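Local coordinates for protein thiosulfate sulfurtransferase (Pseudomonas aeruginosa, PDB 1YT8) that probably transfers sulfur from thiosulfate to cyanide, a rhodanese activity, and is built of four rhodanese-like domains, at residues Ala270-Ala273 and Gln274-Glu278; Ala296-Leu299 and Pro300-Ser304; Asp331-Arg334 and Ala335-Ala339; Ala339-Leu342 and Ala343-Gly346. All blocks are in the same frame, centred on the assembly; numbering follows the deposited sequence.

In the fold
All four interactions are local contacts within one rhodanese-like domain, the one built on the parallel sheet of strand order 1-5-4-2-3 that includes strands 265-267 and 303-304. Interaction 1 lies at the surface, about 26 Å from the chain centre, and joins backbone helix bonds with contacts of exposed glutamines. Interaction 2 is a buried polar turn feeding strand 303-304, its centre about 17 Å from that of interaction 1. Interactions 3 and 4 are also buried and share Ala-339: they describe the start and finish of helix 334-344. The start is rich in charge, with an aspartate binding backbone N-H groups, whereas the finish combines a glutamine-tryptophan contact with a Schellman motif.

Interaction 1 (Ala270-Ala273 and Gln274-Glu278); sequences AGLA and QWQDE
Leu-272 and Gln-276 lie one turn apart on helix 269-277, the helix that follows edge strand 265-267 of a rhodanese-like alpha/beta domain. Backbone bonds of the i to i+4 type hold the helix: Gln-274 N donates to Ala-270 O at 3.1 Å, Trp-275 N to Gly-271 O at 3.2 Å and Gln-276 N to Leu-272 O at 3.0 Å. The next bond in the series, Asp-277 N to Ala-273 O, is weak, bent to 121° at the hydrogen. Asp-277 N also donates to Gln-274 O and Glu-278 N to Trp-275 O, so the spacing tightens to three residues here.

The side-chain packing is mainly the crossing of Leu-272 by Gln-276. With CG beside the backbone N (chi1 -57°) and the chain extended beyond it, Gln-276 runs back along the helix, passing its CG 3.3 Å from Leu-272 O. Its amide then comes to rest over the leucine branch, OE1 3.8 Å from Leu-272 CG and NE2 3.9 Å from Leu-272 CD1. Leu-272 itself faces the sheet, touching Leu-285, Val-326 and Leu-352. Trp-275 brings its CB within 3.4 Å of Leu-272 O, while the indole turns to the sheet and makes a cation-pi contact with Arg-324.

Charge and amide pair on the outer side. Glu-278 OE1 forms a salt bridge with the same Arg-324, and its OE2 accepts on the anti side from Gln-274 NE2, 3.2 Å away in a fairly straight bond of 160°.

Interaction 2 (Ala296-Leu299 and Pro300-Ser304); sequences AGHL and PGSRS
Ser-302 folds back on Leu-299 to close a type II beta turn whose inner residues are Pro-300 and Gly-301. The turn's backbone bond, Ser-302 N to Leu-299 O, measures 3.1 Å and arrives from above the carbonyl plane. Gly-301 takes a positive phi of 88°, a backbone shape in which a side chain would collide with the carbonyl oxygen of Pro-300.

Side-chain bonds converge on the same acceptor. Ser-302 OG, held between its backbone N and carbonyl carbon (chi1 66°), donates to Leu-299 O at 2.6 Å, in the carbonyl plane and on a lone pair. His-298 ND1 adds a weak third bond to Leu-299 O at 3.3 Å, so three donors surround this one buried oxygen. A water bridges the opening of the turn, accepting from Leu-299 N at 2.9 Å and donating to Ser-302 OG at 2.8 Å; the hydroxyl is thus both donor and acceptor.

Apolar contact is limited to the neighbours in sequence, Leu-299 CB lying 3.8 Å from Pro-300 CD, while the leucine side chain continues to Phe-360.

Tyr-294 ties the surroundings together: its ring stacks with His-298 and its OH is hydrogen-bonded to Ser-302 O. The turn delivers the chain into strand 303-304, and the Tyr-294, His-298, Leu-299, Pro-300, Gly-301 pattern is that of the aromatic-x3-His-Leu-Pro-Gly signature of the rhodanese family.

Interaction 3 (Asp331-Arg334 and Ala335-Ala339); sequences DGVR and ANMSA
Asn-336 reaches back from the first turn of helix 334-344 to Gly-332, its ND2 donating to Gly-332 O at 2.9 Å. The carbonyl is approached from well above its plane, although the oxygen lies close to the plane of the asparagine amide. Met-337 N, of a selenomethionine, bonds to Val-333 O at 2.9 Å, and Ser-338 N to Arg-334 O at 3.0 Å. The side chains of Val-333 and Met-337 run side by side, CG1 to CG 4.2 Å.

Behind this first shell stands Asp-331, two residues before the N-cap position held by Val-333. Its OD2 accepts from Val-333 N at 2.8 Å in an Asx turn and from Arg-334 N at 2.9 Å, the latter through its syn lone pair. OD1 receives the guanidinium of Arg-334 side-on, NE at 2.7 Å and NH2 also bonded, both from the same face of the carboxylate. A bend at chi3 (-73°) folds Arg-334 back to make this salt bridge. The guanidinium also pairs with Glu-173, Glu-293 and Asp-330.

Topologically this loop matches the one that carries Cys-193 at the sulfite pocket, but has no cysteine at residues 329-334. Val-333 and Met-337 pack on Val-175 of helix 174-181, Asn-336 on helix 245-262, and Ala-335 and Ala-339 on Val-351 of strand 348-352.

Interaction 4 (Ala339-Leu342 and Ala343-Gly346); sequences ASWL and AQMG
Ala-339 O takes Ala-343 N at 2.8 Å and Ser-340 O takes Gln-344 N at 3.2 Å, the last regular bonds before helix 334-344 gives out. Met-345 N is then split between two weak bonds, to Trp-341 O and Leu-342 O. Gly-346, with positive phi, is the C-prime residue of a Schellman motif: Trp-347 N turns back to Leu-342 O, and Gly-346 N to Ala-343 O at 2.9 Å.

Gln-344 stretches out beside Trp-341, amide and indole planes 23° apart, with NE2 3.5 Å from Trp-341 CE3. That NE2 also donates to Ser-340 O at 2.9 Å, on the opposite face of the carbonyl from Gln-344 N. A water above the centre of the indole donates to Ser-340 OG at 2.8 Å and accepts from Gln-344 NE2; Ser-340 OG bonds in addition to Met-337 O. Leu-342 CD2 meets Met-345 CE, of a selenomethionine, at 3.8 Å.

The helix links strands 324-328 and 348-352 in a beta-alpha-beta unit. Trp-341 packs on helix 197-208, where its NE1 bonds Ser-205 OG, while Ser-340 and Ala-343 rest on helix 245-262 and Met-345 on Phe-119 of helix 114-127.

Interaction 1 (Ala270-Ala273 and Gln274-Glu278)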
loop_
_atom_site.group_PDB
_atom_site.type_symbol
_atom_site.label_atom_id
_atom_site.label_comp_id
_atom_site.label_asym_id
_atom_site.label_seq_id
_atom_site.Cartn_x
_atom_site.Cartn_y
_atom_site.Cartn_z
ATOM N N ALA A 270 -26.880 -0.229 10.712
ATOM C CA ALA A 270 -27.977 -0.428 9.769
ATOM C C ALA A 270 -27.662 0.278 8.451
ATOM O O ALA A 270 -27.947 -0.241 7.372
ATOM C CB ALA A 270 -29.280 0.108 10.355
ATOM N N GLY A 271 -27.072 1.466 8.548
ATOM C CA GLY A 271 -26.720 2.216 7.356
ATOM C C GLY A 271 -25.655 1.492 6.556
ATOM O O GLY A 271 -25.669 1.508 5.327
ATOM N N LEU A 272 -24.722 0.860 7.260
ATOM C CA LEU A 272 -23.653 0.110 6.617
ATOM C C LEU A 272 -24.249 -1.060 5.842
ATOM O O LEU A 272 -23.946 -1.256 4.665
ATOM C CB LEU A 272 -22.672 -0.422 7.665
ATOM C CG LEU A 272 -21.612 -1.411 7.163
ATOM C CD1 LEU A 272 -20.780 -0.759 6.066
ATOM C CD2 LEU A 272 -20.729 -1.859 8.320
ATOM N N ALA A 273 -25.100 -1.831 6.512
ATOM C CA ALA A 273 -25.744 -2.986 5.895
ATOM C C ALA A 273 -26.451 -2.586 4.604
ATOM O O ALA A 273 -26.392 -3.304 3.606
ATOM C CB ALA A 273 -26.739 -3.615 6.870
ATOM N N GLN A 274 -27.115 -1.436 4.629
ATOM C CA GLN A 274 -27.824 -0.937 3.459
ATOM C C GLN A 274 -26.861 -0.708 2.296
ATOM O O GLN A 274 -27.127 -1.125 1.167
ATOM C CB GLN A 274 -28.548 0.368 3.795
ATOM C CG GLN A 274 -29.218 1.038 2.603
ATOM C CD GLN A 274 -30.123 0.091 1.834
ATOM O OE1 GLN A 274 -30.953 -0.607 2.420
ATOM N NE2 GLN A 274 -29.970 0.067 0.513
ATOM N N TRP A 275 -25.744 -0.041 2.573
ATOM C CA TRP A 275 -24.755 0.228 1.537
ATOM C C TRP A 275 -24.244 -1.068 0.918
ATOM O O TRP A 275 -24.116 -1.174 -0.300
ATOM C CB TRP A 275 -23.582 1.028 2.115
ATOM C CG TRP A 275 -23.792 2.514 2.081
ATOM C CD1 TRP A 275 -24.968 3.172 1.856
ATOM C CD2 TRP A 275 -22.800 3.528 2.291
ATOM N NE1 TRP A 275 -24.771 4.531 1.910
ATOM C CE2 TRP A 275 -23.450 4.778 2.176
ATOM C CE3 TRP A 275 -21.426 3.500 2.564
ATOM C CZ2 TRP A 275 -22.771 5.993 2.327
ATOM C CZ3 TRP A 275 -20.749 4.711 2.716
ATOM C CH2 TRP A 275 -21.426 5.940 2.595
ATOM N N GLN A 276 -23.964 -2.052 1.764
ATOM C CA GLN A 276 -23.466 -3.336 1.297
ATOM C C GLN A 276 -24.543 -4.081 0.510
ATOM O O GLN A 276 -24.242 -4.999 -0.251
ATOM C CB GLN A 276 -23.004 -4.181 2.487
ATOM C CG GLN A 276 -21.946 -3.501 3.344
ATOM C CD GLN A 276 -21.658 -4.258 4.626
ATOM O OE1 GLN A 276 -22.576 -4.612 5.370
ATOM N NE2 GLN A 276 -20.379 -4.502 4.900
ATOM N N ASP A 277 -25.797 -3.671 0.688
ATOM C CA ASP A 277 -26.913 -4.301 -0.008
ATOM C C ASP A 277 -27.115 -3.690 -1.395
ATOM O O ASP A 277 -27.847 -4.239 -2.220
ATOM C CB ASP A 277 -28.199 -4.155 0.813
ATOM C CG ASP A 277 -29.357 -4.959 0.239
ATOM O OD1 ASP A 277 -29.229 -6.196 0.128
ATOM O OD2 ASP A 277 -30.394 -4.353 -0.102
ATOM N N GLU A 278 -26.466 -2.553 -1.645
ATOM C CA GLU A 278 -26.570 -1.874 -2.935
ATOM C C GLU A 278 -25.475 -2.428 -3.841
ATOM O O GLU A 278 -24.313 -2.022 -3.760
ATOM C CB GLU A 278 -26.407 -0.364 -2.746
ATOM C CG GLU A 278 -27.233 0.176 -1.585
ATOM C CD GLU A 278 -27.270 1.689 -1.525
ATOM O OE1 GLU A 278 -26.217 2.328 -1.730
ATOM O OE2 GLU A 278 -28.359 2.239 -1.258
#

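Interaction 2 (Ala296-Leu299 and Pro300-Ser304)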
loop_
_atom_site.group_PDB
_atom_site.type_symbol
_atom_site.label_atom_id
_atom_site.label_comp_id
_atom_site.label_asym_id
_atom_site.label_seq_id
_atom_site.Cartn_x
_atom_site.Cartn_y
_atom_site.Cartn_z
ATOM N N ALA A 296 -6.901 -7.942 17.978
ATOM C CA ALA A 296 -7.492 -8.179 19.293
ATOM C C ALA A 296 -9.010 -8.292 19.166
ATOM O O ALA A 296 -9.665 -8.949 19.975
ATOM C CB ALA A 296 -7.130 -7.042 20.243
ATOM N N GLY A 297 -9.560 -7.648 18.140
ATOM C CA GLY A 297 -10.992 -7.679 17.911
ATOM C C GLY A 297 -11.402 -6.648 16.876
ATOM O O GLY A 297 -11.064 -5.473 17.004
ATOM N N HIS A 298 -12.133 -7.082 15.853
ATOM C CA HIS A 298 -12.567 -6.178 14.793
ATOM C C HIS A 298 -13.916 -6.579 14.212
ATOM O O HIS A 298 -14.385 -7.698 14.427
ATOM C CB HIS A 298 -11.511 -6.137 13.685
ATOM C CG HIS A 298 -11.181 -7.480 13.109
ATOM N ND1 HIS A 298 -11.969 -8.102 12.164
ATOM C CD2 HIS A 298 -10.140 -8.316 13.338
ATOM C CE1 HIS A 298 -11.427 -9.262 11.835
ATOM N NE2 HIS A 298 -10.317 -9.415 12.534
ATOM N N LEU A 299 -14.536 -5.660 13.476
ATOM C CA LEU A 299 -15.835 -5.923 12.870
ATOM C C LEU A 299 -15.745 -6.943 11.751
ATOM O O LEU A 299 -14.823 -6.906 10.937
ATOM C CB LEU A 299 -16.450 -4.636 12.310
ATOM C CG LEU A 299 -17.339 -3.804 13.233
ATOM C CD1 LEU A 299 -16.531 -3.252 14.395
ATOM C CD2 LEU A 299 -17.957 -2.675 12.432
ATOM N N PRO A 300 -16.706 -7.875 11.696
ATOM C CA PRO A 300 -16.680 -8.884 10.635
ATOM C C PRO A 300 -16.731 -8.193 9.278
ATOM O O PRO A 300 -17.498 -7.247 9.086
ATOM C CB PRO A 300 -17.938 -9.704 10.909
ATOM C CG PRO A 300 -18.076 -9.612 12.402
ATOM C CD PRO A 300 -17.791 -8.148 12.656
ATOM N N GLY A 301 -15.903 -8.652 8.347
ATOM C CA GLY A 301 -15.896 -8.066 7.020
ATOM C C GLY A 301 -14.978 -6.871 6.853
ATOM O O GLY A 301 -14.793 -6.388 5.736
ATOM N N SER A 302 -14.402 -6.385 7.949
ATOM C CA SER A 302 -13.510 -5.236 7.868
ATOM C C SER A 302 -12.067 -5.663 7.624
ATOM O O SER A 302 -11.651 -6.753 8.019
ATOM C CB SER A 302 -13.603 -4.386 9.144
ATOM O OG SER A 302 -13.120 -5.077 10.284
ATOM N N ARG A 303 -11.319 -4.798 6.947
ATOM C CA ARG A 303 -9.918 -5.046 6.630
ATOM C C ARG A 303 -9.072 -4.105 7.479
ATOM O O ARG A 303 -9.497 -2.991 7.786
ATOM C CB ARG A 303 -9.657 -4.778 5.143
ATOM C CG ARG A 303 -8.192 -4.897 4.728
ATOM C CD ARG A 303 -7.986 -4.658 3.231
ATOM N NE ARG A 303 -6.584 -4.828 2.863
ATOM C CZ ARG A 303 -6.115 -4.853 1.618
ATOM N NH1 ARG A 303 -6.934 -4.716 0.581
ATOM N NH2 ARG A 303 -4.818 -5.026 1.411
ATOM N N SER A 304 -7.881 -4.547 7.864
ATOM C CA SER A 304 -7.005 -3.711 8.675
ATOM C C SER A 304 -6.201 -2.766 7.798
ATOM O O SER A 304 -5.365 -3.199 7.007
ATOM C CB SER A 304 -6.044 -4.571 9.497
ATOM O OG SER A 304 -5.173 -3.755 10.266
HETATM O O HOH W 1 -13.146 -3.342 12.457
#

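Interaction 3 (Asp331-Arg334 and Ala335-Ala339)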
loop_
_atom_site.group_PDB
_atom_site.type_symbol
_atom_site.label_atom_id
_atom_site.label_comp_id
_atom_site.label_asym_id
_atom_site.label_seq_id
_atom_site.Cartn_x
_atom_site.Cartn_y
_atom_site.Cartn_z
ATOM N N ASP A 331 -12.392 5.125 19.105
ATOM C CA ASP A 331 -11.944 6.285 19.869
ATOM C C ASP A 331 -12.581 7.609 19.461
ATOM O O ASP A 331 -12.519 8.584 20.209
ATOM C CB ASP A 331 -10.428 6.414 19.736
ATOM C CG ASP A 331 -9.977 6.412 18.289
ATOM O OD1 ASP A 331 -9.871 5.311 17.704
ATOM O OD2 ASP A 331 -9.748 7.509 17.732
ATOM N N GLY A 332 -13.164 7.655 18.268
ATOM C CA GLY A 332 -13.792 8.881 17.806
ATOM C C GLY A 332 -12.841 9.915 17.222
ATOM O O GLY A 332 -13.238 11.053 16.981
ATOM N N VAL A 333 -11.589 9.531 16.988
ATOM C CA VAL A 333 -10.606 10.454 16.426
ATOM C C VAL A 333 -9.979 9.955 15.124
ATOM O O VAL A 333 -10.028 10.633 14.101
ATOM C CB VAL A 333 -9.446 10.723 17.421
ATOM C CG1 VAL A 333 -8.381 11.601 16.757
ATOM C CG2 VAL A 333 -9.973 11.406 18.677
ATOM N N ARG A 334 -9.388 8.768 15.176
ATOM C CA ARG A 334 -8.697 8.188 14.028
ATOM C C ARG A 334 -9.498 8.067 12.739
ATOM O O ARG A 334 -9.029 8.480 11.676
ATOM C CB ARG A 334 -8.107 6.837 14.427
ATOM C CG ARG A 334 -7.016 6.986 15.478
ATOM C CD ARG A 334 -6.425 5.658 15.898
ATOM N NE ARG A 334 -7.346 4.895 16.734
ATOM C CZ ARG A 334 -7.005 3.805 17.413
ATOM N NH1 ARG A 334 -5.761 3.346 17.356
ATOM N NH2 ARG A 334 -7.907 3.182 18.159
ATOM N N ALA A 335 -10.697 7.503 12.825
ATOM C CA ALA A 335 -11.536 7.359 11.645
ATOM C C ALA A 335 -11.959 8.736 11.123
ATOM O O ALA A 335 -11.919 8.985 9.921
ATOM C CB ALA A 335 -12.765 6.509 11.974
ATOM N N ASN A 336 -12.351 9.637 12.022
ATOM C CA ASN A 336 -12.760 10.976 11.604
ATOM C C ASN A 336 -11.644 11.719 10.876
ATOM O O ASN A 336 -11.884 12.325 9.830
ATOM C CB ASN A 336 -13.216 11.828 12.803
ATOM C CG ASN A 336 -14.635 11.510 13.249
ATOM O OD1 ASN A 336 -15.536 11.329 12.425
ATOM N ND2 ASN A 336 -14.845 11.466 14.562
HETATM N N MSE A 337 -10.433 11.683 11.427
HETATM C CA MSE A 337 -9.309 12.372 10.800
HETATM C C MSE A 337 -8.945 11.751 9.453
HETATM O O MSE A 337 -8.764 12.463 8.467
HETATM C CB MSE A 337 -8.080 12.374 11.717
HETATM C CG MSE A 337 -8.170 13.298 12.933
HETATM SE SE MSE A 337 -8.757 15.126 12.588
HETATM C CE MSE A 337 -7.358 15.702 11.359
ATOM N N SER A 338 -8.842 10.427 9.409
ATOM C CA SER A 338 -8.496 9.742 8.168
ATOM C C SER A 338 -9.547 10.002 7.095
ATOM O O SER A 338 -9.217 10.213 5.925
ATOM C CB SER A 338 -8.353 8.235 8.412
ATOM O OG SER A 338 -7.270 7.962 9.287
ATOM N N ALA A 339 -10.814 9.981 7.498
ATOM C CA ALA A 339 -11.915 10.230 6.570
ATOM C C ALA A 339 -11.846 11.652 6.012
ATOM O O ALA A 339 -12.102 11.873 4.827
ATOM C CB ALA A 339 -13.253 10.005 7.270
#

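Interaction 4 (Ala339-Leu342 and Ala343-Gly346)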
loop_
_atom_site.group_PDB
_atom_site.type_symbol
_atom_site.label_atom_id
_atom_site.label_comp_id
_atom_site.label_asym_id
_atom_site.label_seq_id
_atom_site.Cartn_x
_atom_site.Cartn_y
_atom_site.Cartn_z
ATOM N N ALA A 339 -10.814 9.981 7.498
ATOM C CA ALA A 339 -11.915 10.230 6.570
ATOM C C ALA A 339 -11.846 11.652 6.012
ATOM O O ALA A 339 -12.102 11.873 4.827
ATOM C CB ALA A 339 -13.253 10.005 7.270
ATOM N N SER A 340 -11.486 12.620 6.853
ATOM C CA SER A 340 -11.408 14.000 6.380
ATOM C C SER A 340 -10.395 14.117 5.239
ATOM O O SER A 340 -10.609 14.866 4.288
ATOM C CB SER A 340 -11.048 14.964 7.527
ATOM O OG SER A 340 -9.689 14.871 7.915
ATOM N N TRP A 341 -9.298 13.368 5.328
ATOM C CA TRP A 341 -8.284 13.400 4.279
ATOM C C TRP A 341 -8.762 12.680 3.015
ATOM O O TRP A 341 -8.557 13.163 1.900
ATOM C CB TRP A 341 -6.974 12.784 4.796
ATOM C CG TRP A 341 -6.282 13.673 5.789
ATOM C CD1 TRP A 341 -5.896 13.347 7.060
ATOM C CD2 TRP A 341 -5.926 15.048 5.600
ATOM N NE1 TRP A 341 -5.324 14.442 7.676
ATOM C CE2 TRP A 341 -5.330 15.497 6.800
ATOM C CE3 TRP A 341 -6.056 15.948 4.529
ATOM C CZ2 TRP A 341 -4.862 16.808 6.960
ATOM C CZ3 TRP A 341 -5.591 17.253 4.688
ATOM C CH2 TRP A 341 -5.002 17.669 5.896
ATOM N N LEU A 342 -9.405 11.529 3.188
ATOM C CA LEU A 342 -9.921 10.773 2.047
ATOM C C LEU A 342 -10.994 11.589 1.311
ATOM O O LEU A 342 -11.107 11.533 0.085
ATOM C CB LEU A 342 -10.491 9.429 2.533
ATOM C CG LEU A 342 -9.424 8.452 3.047
ATOM C CD1 LEU A 342 -10.058 7.352 3.888
ATOM C CD2 LEU A 342 -8.668 7.869 1.866
ATOM N N ALA A 343 -11.778 12.353 2.068
ATOM C CA ALA A 343 -12.821 13.192 1.483
ATOM C C ALA A 343 -12.175 14.279 0.622
ATOM O O ALA A 343 -12.647 14.584 -0.477
ATOM C CB ALA A 343 -13.659 13.828 2.593
ATOM N N GLN A 344 -11.085 14.851 1.124
ATOM C CA GLN A 344 -10.374 15.900 0.409
ATOM C C GLN A 344 -9.686 15.348 -0.831
ATOM O O GLN A 344 -9.379 16.086 -1.769
ATOM C CB GLN A 344 -9.382 16.587 1.355
ATOM C CG GLN A 344 -10.105 17.453 2.397
ATOM C CD GLN A 344 -9.201 17.992 3.489
ATOM O OE1 GLN A 344 -8.449 18.943 3.286
ATOM N NE2 GLN A 344 -9.280 17.386 4.663
HETATM N N MSE A 345 -9.461 14.040 -0.843
HETATM C CA MSE A 345 -8.854 13.397 -1.997
HETATM C C MSE A 345 -9.959 12.915 -2.938
HETATM O O MSE A 345 -9.733 12.076 -3.811
HETATM C CB MSE A 345 -7.953 12.236 -1.565
HETATM C CG MSE A 345 -6.616 12.701 -1.004
HETATM SE SE MSE A 345 -5.333 11.250 -0.785
HETATM C CE MSE A 345 -6.085 10.451 0.783
ATOM N N GLY A 346 -11.159 13.459 -2.732
ATOM C CA GLY A 346 -12.302 13.145 -3.576
ATOM C C GLY A 346 -13.096 11.878 -3.327
ATOM O O GLY A 346 -13.974 11.544 -4.124
HETATM O O HOH W 2 -8.089 17.118 7.431
#